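Local coordinates for protein catalase-3 (Neurospora crassa, PDB 4AJ9) that breaks hydrogen peroxide down to water and oxygen with a heme cofactor, probably protecting the cell from its toxic effects, at residues C[101-106]-C[269-274]; C[133-138]-C[226-231]. One frame throughout, in Å; residues are numbered along the deposited sequence.

Contact 1. Residues C[101-106]-C[269-274]; sequences VRFSTV and PSWELA. With HEM (protoporphyrin IX containing Fe), chain Y.
Phe103 and Trp271 reach for each other from opposite directions across the interior of the antiparallel beta-barrel that forms the catalase core, and their far rims meet with Phe103 CZ 3.5 Å from Trp271 CH2. The rings are neither stacked nor edge-to-face: the planes lie at 35° and the ring centres are 5.5 Å apart. Val101 CG1, from the same strand, rests over one face of the Phe103 ring toward its rim, while Phe122 approaches both aromatics edge-to-face. On the five-membered side of the indole, NE1 is hydrogen-bonded to Met206 O, which helps fix how Trp271 is turned.

The neighbour of Phe103 on the strand, Arg102, leaves the other side of the sheet for the heme. With CG set anti to the backbone N (chi1 -177°) and the chain extended as far as NE, its methylenes run along one propionate oxygen: CB lies 3.4 Å, CG 3.2 Å and CD 3.1 Å from HEM O2A. The guanidinium then turns back, so that O2A sits at its edge and in its plane. NH2 goes to the backbone O of His65, and Arg62, Arg359 and Gln356 add further hydrogen bonds to the heme. The chain ends in a fairly straight bond (160°) from Arg102 NH1 to HEM O2A, 2.7 Å long.

Contact 2. Residues C[133-138]-C[226-231]; sequences FDIVGN and VKWHWK. With HEM (protoporphyrin IX containing Fe), chain Y.
One water joins Ile135 to Trp230: it donates to Ile135 O over 2.7 Å and accepts from Trp230 NE1 over 2.9 Å. Bridged this way, the indole N-H has a polar partner although the side chains of the two residues barely touch, Ile135 CG2 approaching the ring obliquely.

Direct packing is closer two residues back along the strand, at Trp228. Ile135 has CG1 anti to its carbonyl carbon (chi1 -65°) and an extended second torsion, which carries CD1 out over one face of the indole. There it makes a CH-pi contact with the five-membered ring, 3.8 Å from CD1 to the ring centroid and only 15° off the normal; the nearest ring atom to CD1 is Trp228 CD2, at 3.6 Å. The strands are not sheet neighbours. Segments 133-138 and 226-231 face each other through the inside of the catalase beta-barrel, their axes crossing at -67° with a closest approach of 9.1 Å, and large side chains fill the distance. The Phe133 rim comes in obliquely, and Trp228 CZ2 lies near the plane of the Phe133 ring, 4.0 Å from Phe133 CZ. Cutting Trp228 back to an alanine would probably open a gap beneath Ile135 CD1 and take from the Phe133 rim one of its aromatic neighbours.

Val136 points to the other side of its strand, toward the cofactor. Its CG1 lies 3.6 Å from HEM C3A, against pyrrole A, and its carbonyl O accepts a hydrogen bond from Arg348 NH2.

Contacts 1 and 2 lie in one barrel, their centres about 9 Å apart, and the chain loop closed by contact 1 contains contact 2. Strands 270-278 and 223-232 join them edge to edge: Ala274 O to His229 N (2.8 Å) and Glu272 O to Lys231 N (2.9 Å) are probable hydrogen bonds, and Leu273 CB packs on Trp230 CZ3 at 3.6 Å. Phe122 links the two aromatic clusters inside the barrel, stacking on Trp230 besides meeting the contact 1 pair. Strands 96-104 and 131-138 both also reach the heme, the first at a propionate and the second over the porphyrin, where Asn138 is a predicted active-site residue. Ser104 OG is hydrogen-bonded to His65 ND1, the other such residue.

Contact 1. Residues C[101-106]-C[269-274]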
ATOM      1  N   VAL C 101      -3.426  26.110   8.101  1.00  3.26           N
ATOM      2  CA  VAL C 101      -2.186  26.503   7.461  1.00  4.09           C
ATOM      3  C   VAL C 101      -1.042  25.611   7.919  1.00  7.66           C
ATOM      4  O   VAL C 101      -0.887  25.356   9.114  1.00  6.49           O
ATOM      5  CB  VAL C 101      -1.831  27.975   7.785  1.00  3.11           C
ATOM      6  CG1 VAL C 101      -0.411  28.289   7.329  1.00  2.58           C
ATOM      7  CG2 VAL C 101      -2.822  28.909   7.130  1.00  2.45           C
ATOM      8  N   ARG C 102      -0.249  25.117   6.974  1.00  3.55           N
ATOM      9  CA  ARG C 102       0.970  24.413   7.335  1.00  2.65           C
ATOM     10  C   ARG C 102       2.184  25.162   6.792  1.00  6.10           C
ATOM     11  O   ARG C 102       2.229  25.531   5.615  1.00  6.35           O
ATOM     12  CB  ARG C 102       0.961  22.974   6.814  1.00  4.27           C
ATOM     13  CG  ARG C 102       2.177  22.156   7.223  1.00  1.92           C
ATOM     14  CD  ARG C 102       1.947  20.683   6.861  1.00  4.74           C
ATOM     15  NE  ARG C 102       3.071  19.836   7.241  1.00  4.70           N
ATOM     16  CZ  ARG C 102       4.197  19.737   6.546  1.00  3.79           C
ATOM     17  NH1 ARG C 102       4.353  20.446   5.430  1.00  3.32           N
ATOM     18  NH2 ARG C 102       5.173  18.938   6.967  1.00  5.81           N
ATOM     19  N   PHE C 103       3.151  25.408   7.674  1.00  5.03           N
ATOM     20  CA  PHE C 103       4.400  26.077   7.310  1.00  3.75           C
ATOM     21  C   PHE C 103       5.460  24.994   7.328  1.00  6.12           C
ATOM     22  O   PHE C 103       5.297  24.004   8.017  1.00  6.64           O
ATOM     23  CB  PHE C 103       4.772  27.131   8.351  1.00  3.30           C
ATOM     24  CG  PHE C 103       3.717  28.163   8.585  1.00  5.43           C
ATOM     25  CD1 PHE C 103       3.575  29.237   7.708  1.00  3.64           C
ATOM     26  CD2 PHE C 103       2.882  28.089   9.700  1.00  3.84           C
ATOM     27  CE1 PHE C 103       2.614  30.215   7.928  1.00  3.52           C
ATOM     28  CE2 PHE C 103       1.903  29.069   9.928  1.00  3.60           C
ATOM     29  CZ  PHE C 103       1.777  30.142   9.037  1.00  2.73           C
ATOM     30  N   SER C 104       6.549  25.171   6.588  1.00  3.88           N
ATOM     31  CA  SER C 104       7.534  24.106   6.489  1.00  3.49           C
ATOM     32  C   SER C 104       8.855  24.629   5.969  1.00  8.41           C
ATOM     33  O   SER C 104       8.941  25.762   5.515  1.00  6.11           O
ATOM     34  CB  SER C 104       7.013  23.050   5.507  1.00  4.64           C
ATOM     35  OG  SER C 104       6.542  23.694   4.335  1.00  2.89           O
ATOM     36  N   THR C 105       9.883  23.795   6.031  1.00  2.94           N
ATOM     37  CA  THR C 105      11.020  23.967   5.149  1.00  1.89           C
ATOM     38  C   THR C 105      10.767  23.112   3.903  1.00  5.29           C
ATOM     39  O   THR C 105       9.631  22.728   3.642  1.00  4.74           O
ATOM     40  CB  THR C 105      12.341  23.581   5.834  1.00  4.48           C
ATOM     41  OG1 THR C 105      12.220  22.260   6.369  1.00  5.43           O
ATOM     42  CG2 THR C 105      12.644  24.554   6.955  1.00  3.46           C
ATOM     43  N   VAL C 106      11.809  22.824   3.127  1.00  2.21           N
ATOM     44  CA  VAL C 106      11.620  22.119   1.864  1.00  5.00           C
ATOM     45  C   VAL C 106      12.458  20.849   1.766  1.00  3.61           C
ATOM     46  O   VAL C 106      11.944  19.776   1.438  1.00  2.66           O
ATOM     47  CB  VAL C 106      11.962  23.026   0.649  1.00  5.33           C
ATOM     48  CG1 VAL C 106      11.737  22.282  -0.666  1.00  5.90           C
ATOM     49  CG2 VAL C 106      11.137  24.295   0.675  1.00  4.55           C
ATOM     50  N   PRO C 269      -1.387  34.729  15.516  1.00  7.01           N
ATOM     51  CA  PRO C 269      -0.788  35.542  14.453  1.00  8.28           C
ATOM     52  C   PRO C 269      -1.787  35.809  13.327  1.00 10.77           C
ATOM     53  O   PRO C 269      -2.693  34.994  13.104  1.00  8.67           O
ATOM     54  CB  PRO C 269       0.364  34.658  13.963  1.00  7.41           C
ATOM     55  CG  PRO C 269      -0.136  33.251  14.190  1.00  8.38           C
ATOM     56  CD  PRO C 269      -1.000  33.307  15.426  1.00  9.82           C
ATOM     57  N   SER C 270      -1.631  36.944  12.641  1.00  6.19           N
ATOM     58  CA  SER C 270      -2.468  37.281  11.495  1.00  8.94           C
ATOM     59  C   SER C 270      -1.638  37.624  10.270  1.00  8.97           C
ATOM     60  O   SER C 270      -0.471  38.002  10.383  1.00  7.67           O
ATOM     61  CB  SER C 270      -3.405  38.451  11.813  1.00  9.64           C
ATOM     62  OG  SER C 270      -4.276  38.105  12.865  1.00 12.43           O
ATOM     63  N   TRP C 271      -2.260  37.465   9.100  1.00  6.00           N
ATOM     64  CA  TRP C 271      -1.695  37.903   7.832  1.00  8.96           C
ATOM     65  C   TRP C 271      -2.825  38.498   7.023  1.00 11.13           C
ATOM     66  O   TRP C 271      -3.941  37.960   7.009  1.00  7.74           O
ATOM     67  CB  TRP C 271      -1.149  36.726   7.024  1.00  6.41           C
ATOM     68  CG  TRP C 271       0.075  36.067   7.572  1.00  9.66           C
ATOM     69  CD1 TRP C 271       1.360  36.256   7.156  1.00  9.51           C
ATOM     70  CD2 TRP C 271       0.128  35.089   8.614  1.00  6.54           C
ATOM     71  NE1 TRP C 271       2.212  35.458   7.872  1.00  6.20           N
ATOM     72  CE2 TRP C 271       1.483  34.735   8.783  1.00 11.09           C
ATOM     73  CE3 TRP C 271      -0.837  34.485   9.428  1.00  5.08           C
ATOM     74  CZ2 TRP C 271       1.899  33.806   9.733  1.00  7.34           C
ATOM     75  CZ3 TRP C 271      -0.423  33.558  10.370  1.00  7.38           C
ATOM     76  CH2 TRP C 271       0.935  33.224  10.515  1.00  6.49           C
ATOM     77  N   GLU C 272      -2.552  39.598   6.335  1.00  7.21           N
ATOM     78  CA  GLU C 272      -3.552  40.111   5.406  1.00  6.02           C
ATOM     79  C   GLU C 272      -3.375  39.415   4.065  1.00  5.24           C
ATOM     80  O   GLU C 272      -2.250  39.183   3.623  1.00  5.93           O
ATOM     81  CB  GLU C 272      -3.479  41.640   5.290  1.00 12.85           C
ATOM     82  CG  GLU C 272      -4.248  42.343   6.428  1.00  8.63           C
ATOM     83  CD  GLU C 272      -4.009  43.831   6.495  1.00 15.12           C
ATOM     84  OE1 GLU C 272      -3.080  44.327   5.827  1.00 21.85           O
ATOM     85  OE2 GLU C 272      -4.761  44.508   7.229  1.00 31.36           O
ATOM     86  N   LEU C 273      -4.488  39.037   3.446  1.00  6.50           N
ATOM     87  CA  LEU C 273      -4.461  38.527   2.083  1.00  5.15           C
ATOM     88  C   LEU C 273      -4.510  39.719   1.140  1.00 10.52           C
ATOM     89  O   LEU C 273      -5.431  40.519   1.209  1.00 12.44           O
ATOM     90  CB  LEU C 273      -5.682  37.643   1.810  1.00  5.54           C
ATOM     91  CG  LEU C 273      -5.715  37.019   0.408  1.00  7.09           C
ATOM     92  CD1 LEU C 273      -4.462  36.187   0.149  1.00  3.27           C
ATOM     93  CD2 LEU C 273      -6.965  36.177   0.226  1.00  8.78           C
ATOM     94  N   ALA C 274      -3.522  39.829   0.259  1.00  8.52           N
ATOM     95  CA  ALA C 274      -3.495  40.920  -0.699  1.00 11.46           C
ATOM     96  C   ALA C 274      -3.238  40.349  -2.079  1.00  6.70           C
ATOM     97  O   ALA C 274      -2.695  39.245  -2.209  1.00  9.12           O
ATOM     98  CB  ALA C 274      -2.419  41.927  -0.326  1.00  8.30           C
TER
HETATM   99  CHA HEM Y1720       4.712  20.070  -1.246  1.00  3.43           C
HETATM  100  CHB HEM Y1720       5.030  24.794  -2.375  1.00  4.66           C
HETATM  101  CHC HEM Y1720       6.683  23.589  -6.766  1.00  5.71           C
HETATM  102  CHD HEM Y1720       5.527  18.960  -5.932  1.00  5.92           C
HETATM  103  C1A HEM Y1720       4.692  21.450  -1.138  1.00  3.27           C
HETATM  104  C2A HEM Y1720       4.343  22.226   0.046  1.00  4.40           C
HETATM  105  C3A HEM Y1720       4.448  23.529  -0.269  1.00  4.30           C
HETATM  106  C4A HEM Y1720       4.843  23.623  -1.660  1.00  4.55           C
HETATM  107  CMA HEM Y1720       4.181  24.743   0.653  1.00  2.35           C
HETATM  108  CAA HEM Y1720       3.974  21.629   1.431  1.00  1.90           C
HETATM  109  CBA HEM Y1720       2.466  21.601   1.655  1.00  4.61           C
HETATM  110  CGA HEM Y1720       2.204  21.110   3.055  1.00  4.30           C
HETATM  111  O1A HEM Y1720       1.719  19.963   3.213  1.00  4.96           O
HETATM  112  O2A HEM Y1720       2.491  21.866   4.021  1.00  4.88           O
HETATM  113  C1B HEM Y1720       5.451  24.881  -3.688  1.00  3.63           C
HETATM  114  C2B HEM Y1720       5.548  26.099  -4.473  1.00  4.37           C
HETATM  115  C3B HEM Y1720       6.027  25.774  -5.683  1.00  3.57           C
HETATM  116  C4B HEM Y1720       6.219  24.337  -5.706  1.00  5.58           C
HETATM  117  CMB HEM Y1720       5.169  27.491  -3.916  1.00  1.69           C
HETATM  118  CAB HEM Y1720       6.287  26.685  -6.907  1.00  8.96           C
HETATM  119  CBB HEM Y1720       5.608  27.828  -7.063  1.00 11.90           C
HETATM  120  C1C HEM Y1720       6.431  22.250  -6.940  1.00  3.45           C
HETATM  121  C2C HEM Y1720       6.492  21.522  -8.199  1.00  4.52           C
HETATM  122  C3C HEM Y1720       6.192  20.247  -7.941  1.00  8.29           C
HETATM  123  C4C HEM Y1720       5.886  20.132  -6.538  1.00  5.40           C
HETATM  124  CMC HEM Y1720       6.893  22.122  -9.560  1.00  2.50           C
HETATM  125  CAC HEM Y1720       6.070  19.074  -8.922  1.00  4.71           C
HETATM  126  CBC HEM Y1720       5.643  19.304 -10.165  1.00 10.17           C
HETATM  127  C1D HEM Y1720       5.219  18.816  -4.611  1.00  8.15           C
HETATM  128  C2D HEM Y1720       4.853  17.563  -4.002  1.00  2.41           C
HETATM  129  C3D HEM Y1720       4.601  17.909  -2.541  1.00  0.97           C
HETATM  130  C4D HEM Y1720       4.830  19.332  -2.417  1.00  1.58           C
HETATM  131  CMD HEM Y1720       4.750  16.193  -4.703  1.00  2.92           C
HETATM  132  CAD HEM Y1720       4.167  16.940  -1.430  1.00  3.01           C
HETATM  133  CBD HEM Y1720       2.653  17.063  -1.303  1.00  3.52           C
HETATM  134  CGD HEM Y1720       2.148  16.049  -0.311  1.00  2.95           C
HETATM  135  O1D HEM Y1720       1.034  16.254   0.226  1.00  3.32           O
HETATM  136  O2D HEM Y1720       2.875  15.058  -0.041  1.00  7.16           O
HETATM  137  NA  HEM Y1720       4.985  22.338  -2.153  1.00  1.81           N
HETATM  138  NB  HEM Y1720       5.863  23.835  -4.474  1.00  3.03           N
HETATM  139  NC  HEM Y1720       6.053  21.367  -5.952  1.00  4.10           N
HETATM  140  ND  HEM Y1720       5.191  19.830  -3.663  1.00  2.46           N
HETATM  141 FE   HEM Y1720       5.423  21.880  -4.069  1.00  5.35          FE

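Contact 2. Residues C[133-138]-C[226-231]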
ATOM      1  N   PHE C 133     -10.409  25.374  -1.204  1.00  3.14           N
ATOM      2  CA  PHE C 133      -9.494  26.157  -2.021  1.00  4.12           C
ATOM      3  C   PHE C 133      -8.153  26.288  -1.302  1.00  2.78           C
ATOM      4  O   PHE C 133      -8.094  26.799  -0.193  1.00  4.66           O
ATOM      5  CB  PHE C 133     -10.070  27.555  -2.282  1.00  2.27           C
ATOM      6  CG  PHE C 133      -9.137  28.457  -3.036  1.00  3.29           C
ATOM      7  CD1 PHE C 133      -8.623  28.071  -4.260  1.00  3.63           C
ATOM      8  CD2 PHE C 133      -8.770  29.695  -2.522  1.00  5.25           C
ATOM      9  CE1 PHE C 133      -7.747  28.901  -4.971  1.00  3.86           C
ATOM     10  CE2 PHE C 133      -7.910  30.539  -3.231  1.00  3.58           C
ATOM     11  CZ  PHE C 133      -7.393  30.136  -4.457  1.00  4.20           C
ATOM     12  N   ASP C 134      -7.086  25.807  -1.923  1.00  6.13           N
ATOM     13  CA  ASP C 134      -5.769  25.861  -1.295  1.00  5.74           C
ATOM     14  C   ASP C 134      -4.897  26.837  -2.069  1.00  8.27           C
ATOM     15  O   ASP C 134      -4.838  26.792  -3.314  1.00  6.52           O
ATOM     16  CB  ASP C 134      -5.053  24.508  -1.341  1.00  4.33           C
ATOM     17  CG  ASP C 134      -5.755  23.415  -0.556  1.00  4.97           C
ATOM     18  OD1 ASP C 134      -6.731  23.684   0.181  1.00  5.11           O
ATOM     19  OD2 ASP C 134      -5.290  22.262  -0.685  1.00  5.99           O
ATOM     20  N   ILE C 135      -4.231  27.715  -1.330  1.00  3.10           N
ATOM     21  CA  ILE C 135      -3.123  28.473  -1.870  1.00  4.74           C
ATOM     22  C   ILE C 135      -1.859  27.848  -1.301  1.00  4.62           C
ATOM     23  O   ILE C 135      -1.529  28.009  -0.118  1.00  4.79           O
ATOM     24  CB  ILE C 135      -3.201  29.966  -1.493  1.00  2.21           C
ATOM     25  CG1 ILE C 135      -4.433  30.610  -2.153  1.00  4.22           C
ATOM     26  CG2 ILE C 135      -1.926  30.672  -1.895  1.00  3.45           C
ATOM     27  CD1 ILE C 135      -4.691  32.063  -1.709  1.00  5.11           C
ATOM     28  N   VAL C 136      -1.168  27.103  -2.140  1.00  2.20           N
ATOM     29  CA  VAL C 136       0.008  26.354  -1.697  1.00  4.48           C
ATOM     30  C   VAL C 136       1.232  27.184  -2.037  1.00  5.35           C
ATOM     31  O   VAL C 136       1.783  27.079  -3.133  1.00  3.42           O
ATOM     32  CB  VAL C 136       0.076  24.971  -2.381  1.00  5.11           C
ATOM     33  CG1 VAL C 136       1.264  24.147  -1.845  1.00  6.05           C
ATOM     34  CG2 VAL C 136      -1.238  24.224  -2.177  1.00  3.44           C
ATOM     35  N   GLY C 137       1.633  28.030  -1.096  1.00  3.50           N
ATOM     36  CA  GLY C 137       2.666  29.024  -1.349  1.00  7.68           C
ATOM     37  C   GLY C 137       3.968  28.805  -0.602  1.00  6.05           C
ATOM     38  O   GLY C 137       4.091  27.851   0.159  1.00  6.54           O
ATOM     39  N   ASN C 138       4.949  29.678  -0.848  1.00  3.96           N
ATOM     40  CA  ASN C 138       6.197  29.700  -0.086  1.00  6.03           C
ATOM     41  C   ASN C 138       6.418  31.081   0.512  1.00  5.79           C
ATOM     42  O   ASN C 138       5.631  31.988   0.263  1.00  5.75           O
ATOM     43  CB  ASN C 138       7.385  29.333  -0.982  1.00  3.65           C
ATOM     44  CG  ASN C 138       7.483  27.842  -1.225  1.00  5.42           C
ATOM     45  OD1 ASN C 138       7.005  27.055  -0.418  1.00  3.48           O
ATOM     46  ND2 ASN C 138       8.091  27.446  -2.347  1.00  5.61           N
ATOM     47  N   VAL C 226      -3.661  37.467 -11.481  1.00  5.70           N
ATOM     48  CA  VAL C 226      -3.498  37.788 -10.066  1.00  6.60           C
ATOM     49  C   VAL C 226      -2.251  37.147  -9.442  1.00  6.90           C
ATOM     50  O   VAL C 226      -1.895  36.018  -9.774  1.00  8.13           O
ATOM     51  CB  VAL C 226      -4.755  37.390  -9.244  1.00  8.21           C
ATOM     52  CG1 VAL C 226      -4.954  35.876  -9.223  1.00  8.72           C
ATOM     53  CG2 VAL C 226      -4.657  37.919  -7.834  1.00  8.21           C
ATOM     54  N   LYS C 227      -1.600  37.888  -8.546  1.00  5.52           N
ATOM     55  CA  LYS C 227      -0.579  37.329  -7.647  1.00  8.53           C
ATOM     56  C   LYS C 227      -1.130  37.348  -6.223  1.00  5.90           C
ATOM     57  O   LYS C 227      -1.648  38.379  -5.769  1.00  9.27           O
ATOM     58  CB  LYS C 227       0.729  38.140  -7.694  1.00  7.03           C
ATOM     59  CG  LYS C 227       1.454  38.144  -9.042  1.00  7.03           C
ATOM     60  CD  LYS C 227       2.059  36.783  -9.368  1.00  4.72           C
ATOM     61  CE  LYS C 227       3.198  36.907 -10.382  1.00  6.01           C
ATOM     62  NZ  LYS C 227       3.658  35.584 -10.900  1.00  9.25           N
ATOM     63  N   TRP C 228      -1.019  36.221  -5.518  1.00  6.16           N
ATOM     64  CA  TRP C 228      -1.442  36.150  -4.119  1.00  3.84           C
ATOM     65  C   TRP C 228      -0.296  36.523  -3.198  1.00  6.20           C
ATOM     66  O   TRP C 228       0.840  36.035  -3.366  1.00  3.27           O
ATOM     67  CB  TRP C 228      -1.894  34.732  -3.737  1.00  3.15           C
ATOM     68  CG  TRP C 228      -3.074  34.194  -4.464  1.00  4.10           C
ATOM     69  CD1 TRP C 228      -3.080  33.175  -5.378  1.00  6.78           C
ATOM     70  CD2 TRP C 228      -4.441  34.604  -4.313  1.00  2.22           C
ATOM     71  NE1 TRP C 228      -4.362  32.938  -5.810  1.00  8.46           N
ATOM     72  CE2 TRP C 228      -5.215  33.795  -5.164  1.00  5.79           C
ATOM     73  CE3 TRP C 228      -5.083  35.568  -3.529  1.00  4.30           C
ATOM     74  CZ2 TRP C 228      -6.599  33.938  -5.274  1.00 10.18           C
ATOM     75  CZ3 TRP C 228      -6.457  35.704  -3.635  1.00  7.09           C
ATOM     76  CH2 TRP C 228      -7.199  34.897  -4.498  1.00  5.05           C
ATOM     77  N   HIS C 229      -0.601  37.353  -2.204  1.00  6.01           N
ATOM     78  CA  HIS C 229       0.383  37.759  -1.202  1.00  5.00           C
ATOM     79  C   HIS C 229      -0.217  37.616   0.187  1.00  7.88           C
ATOM     80  O   HIS C 229      -1.379  37.971   0.405  1.00  7.87           O
ATOM     81  CB  HIS C 229       0.786  39.226  -1.377  1.00  9.42           C
ATOM     82  CG  HIS C 229       1.473  39.529  -2.671  1.00 10.59           C
ATOM     83  ND1 HIS C 229       2.778  39.969  -2.732  1.00  9.43           N
ATOM     84  CD2 HIS C 229       1.028  39.487  -3.949  1.00  7.76           C
ATOM     85  CE1 HIS C 229       3.108  40.185  -3.994  1.00  8.89           C
ATOM     86  NE2 HIS C 229       2.068  39.890  -4.753  1.00 11.58           N
ATOM     87  N   TRP C 230       0.568  37.094   1.125  1.00  4.61           N
ATOM     88  CA  TRP C 230       0.201  37.157   2.535  1.00  5.46           C
ATOM     89  C   TRP C 230       1.174  38.107   3.207  1.00  4.99           C
ATOM     90  O   TRP C 230       2.383  37.912   3.123  1.00  8.07           O
ATOM     91  CB  TRP C 230       0.317  35.788   3.221  1.00  4.51           C
ATOM     92  CG  TRP C 230      -0.702  34.744   2.830  1.00  8.00           C
ATOM     93  CD1 TRP C 230      -0.480  33.611   2.098  1.00  5.89           C
ATOM     94  CD2 TRP C 230      -2.085  34.717   3.203  1.00  6.46           C
ATOM     95  NE1 TRP C 230      -1.649  32.889   1.986  1.00  7.66           N
ATOM     96  CE2 TRP C 230      -2.645  33.548   2.652  1.00  5.54           C
ATOM     97  CE3 TRP C 230      -2.901  35.571   3.948  1.00  5.50           C
ATOM     98  CZ2 TRP C 230      -3.986  33.218   2.813  1.00  7.95           C
ATOM     99  CZ3 TRP C 230      -4.231  35.244   4.111  1.00  6.21           C
ATOM    100  CH2 TRP C 230      -4.762  34.067   3.553  1.00  4.69           C
ATOM    101  N   LYS C 231       0.650  39.121   3.885  1.00  9.72           N
ATOM    102  CA  LYS C 231       1.478  40.125   4.540  1.00  7.91           C
ATOM    103  C   LYS C 231       1.393  39.923   6.045  1.00  7.22           C
ATOM    104  O   LYS C 231       0.324  40.034   6.638  1.00  6.95           O
ATOM    105  CB  LYS C 231       1.009  41.534   4.161  1.00  7.90           C
ATOM    106  CG  LYS C 231       1.085  41.846   2.665  1.00 10.96           C
ATOM    107  CD  LYS C 231       2.513  41.776   2.145  1.00 15.70           C
ATOM    108  CE  LYS C 231       3.350  42.934   2.639  1.00 19.09           C
ATOM    109  NZ  LYS C 231       4.789  42.781   2.258  1.00 22.35           N
TER
HETATM  110  CHA HEM Y1720       4.712  20.070  -1.246  1.00  3.43           C
HETATM  111  CHB HEM Y1720       5.030  24.794  -2.375  1.00  4.66           C
HETATM  112  CHC HEM Y1720       6.683  23.589  -6.766  1.00  5.71           C
HETATM  113  CHD HEM Y1720       5.527  18.960  -5.932  1.00  5.92           C
HETATM  114  C1A HEM Y1720       4.692  21.450  -1.138  1.00  3.27           C
HETATM  115  C2A HEM Y1720       4.343  22.226   0.046  1.00  4.40           C
HETATM  116  C3A HEM Y1720       4.448  23.529  -0.269  1.00  4.30           C
HETATM  117  C4A HEM Y1720       4.843  23.623  -1.660  1.00  4.55           C
HETATM  118  CMA HEM Y1720       4.181  24.743   0.653  1.00  2.35           C
HETATM  119  CAA HEM Y1720       3.974  21.629   1.431  1.00  1.90           C
HETATM  120  CBA HEM Y1720       2.466  21.601   1.655  1.00  4.61           C
HETATM  121  CGA HEM Y1720       2.204  21.110   3.055  1.00  4.30           C
HETATM  122  O1A HEM Y1720       1.719  19.963   3.213  1.00  4.96           O
HETATM  123  O2A HEM Y1720       2.491  21.866   4.021  1.00  4.88           O
HETATM  124  C1B HEM Y1720       5.451  24.881  -3.688  1.00  3.63           C
HETATM  125  C2B HEM Y1720       5.548  26.099  -4.473  1.00  4.37           C
HETATM  126  C3B HEM Y1720       6.027  25.774  -5.683  1.00  3.57           C
HETATM  127  C4B HEM Y1720       6.219  24.337  -5.706  1.00  5.58           C
HETATM  128  CMB HEM Y1720       5.169  27.491  -3.916  1.00  1.69           C
HETATM  129  CAB HEM Y1720       6.287  26.685  -6.907  1.00  8.96           C
HETATM  130  CBB HEM Y1720       5.608  27.828  -7.063  1.00 11.90           C
HETATM  131  C1C HEM Y1720       6.431  22.250  -6.940  1.00  3.45           C
HETATM  132  C2C HEM Y1720       6.492  21.522  -8.199  1.00  4.52           C
HETATM  133  C3C HEM Y1720       6.192  20.247  -7.941  1.00  8.29           C
HETATM  134  C4C HEM Y1720       5.886  20.132  -6.538  1.00  5.40           C
HETATM  135  CMC HEM Y1720       6.893  22.122  -9.560  1.00  2.50           C
HETATM  136  CAC HEM Y1720       6.070  19.074  -8.922  1.00  4.71           C
HETATM  137  CBC HEM Y1720       5.643  19.304 -10.165  1.00 10.17           C
HETATM  138  C1D HEM Y1720       5.219  18.816  -4.611  1.00  8.15           C
HETATM  139  C2D HEM Y1720       4.853  17.563  -4.002  1.00  2.41           C
HETATM  140  C3D HEM Y1720       4.601  17.909  -2.541  1.00  0.97           C
HETATM  141  C4D HEM Y1720       4.830  19.332  -2.417  1.00  1.58           C
HETATM  142  CMD HEM Y1720       4.750  16.193  -4.703  1.00  2.92           C
HETATM  143  CAD HEM Y1720       4.167  16.940  -1.430  1.00  3.01           C
HETATM  144  CBD HEM Y1720       2.653  17.063  -1.303  1.00  3.52           C
HETATM  145  CGD HEM Y1720       2.148  16.049  -0.311  1.00  2.95           C
HETATM  146  O1D HEM Y1720       1.034  16.254   0.226  1.00  3.32           O
HETATM  147  O2D HEM Y1720       2.875  15.058  -0.041  1.00  7.16           O
HETATM  148  NA  HEM Y1720       4.985  22.338  -2.153  1.00  1.81           N
HETATM  149  NB  HEM Y1720       5.863  23.835  -4.474  1.00  3.03           N
HETATM  150  NC  HEM Y1720       6.053  21.367  -5.952  1.00  4.10           N
HETATM  151  ND  HEM Y1720       5.191  19.830  -3.663  1.00  2.46           N
HETATM  152 FE   HEM Y1720       5.423  21.880  -4.069  1.00  5.35          FE
HETATM  153  O   HOH W   1      -0.829  30.168   1.409  1.00  4.08           O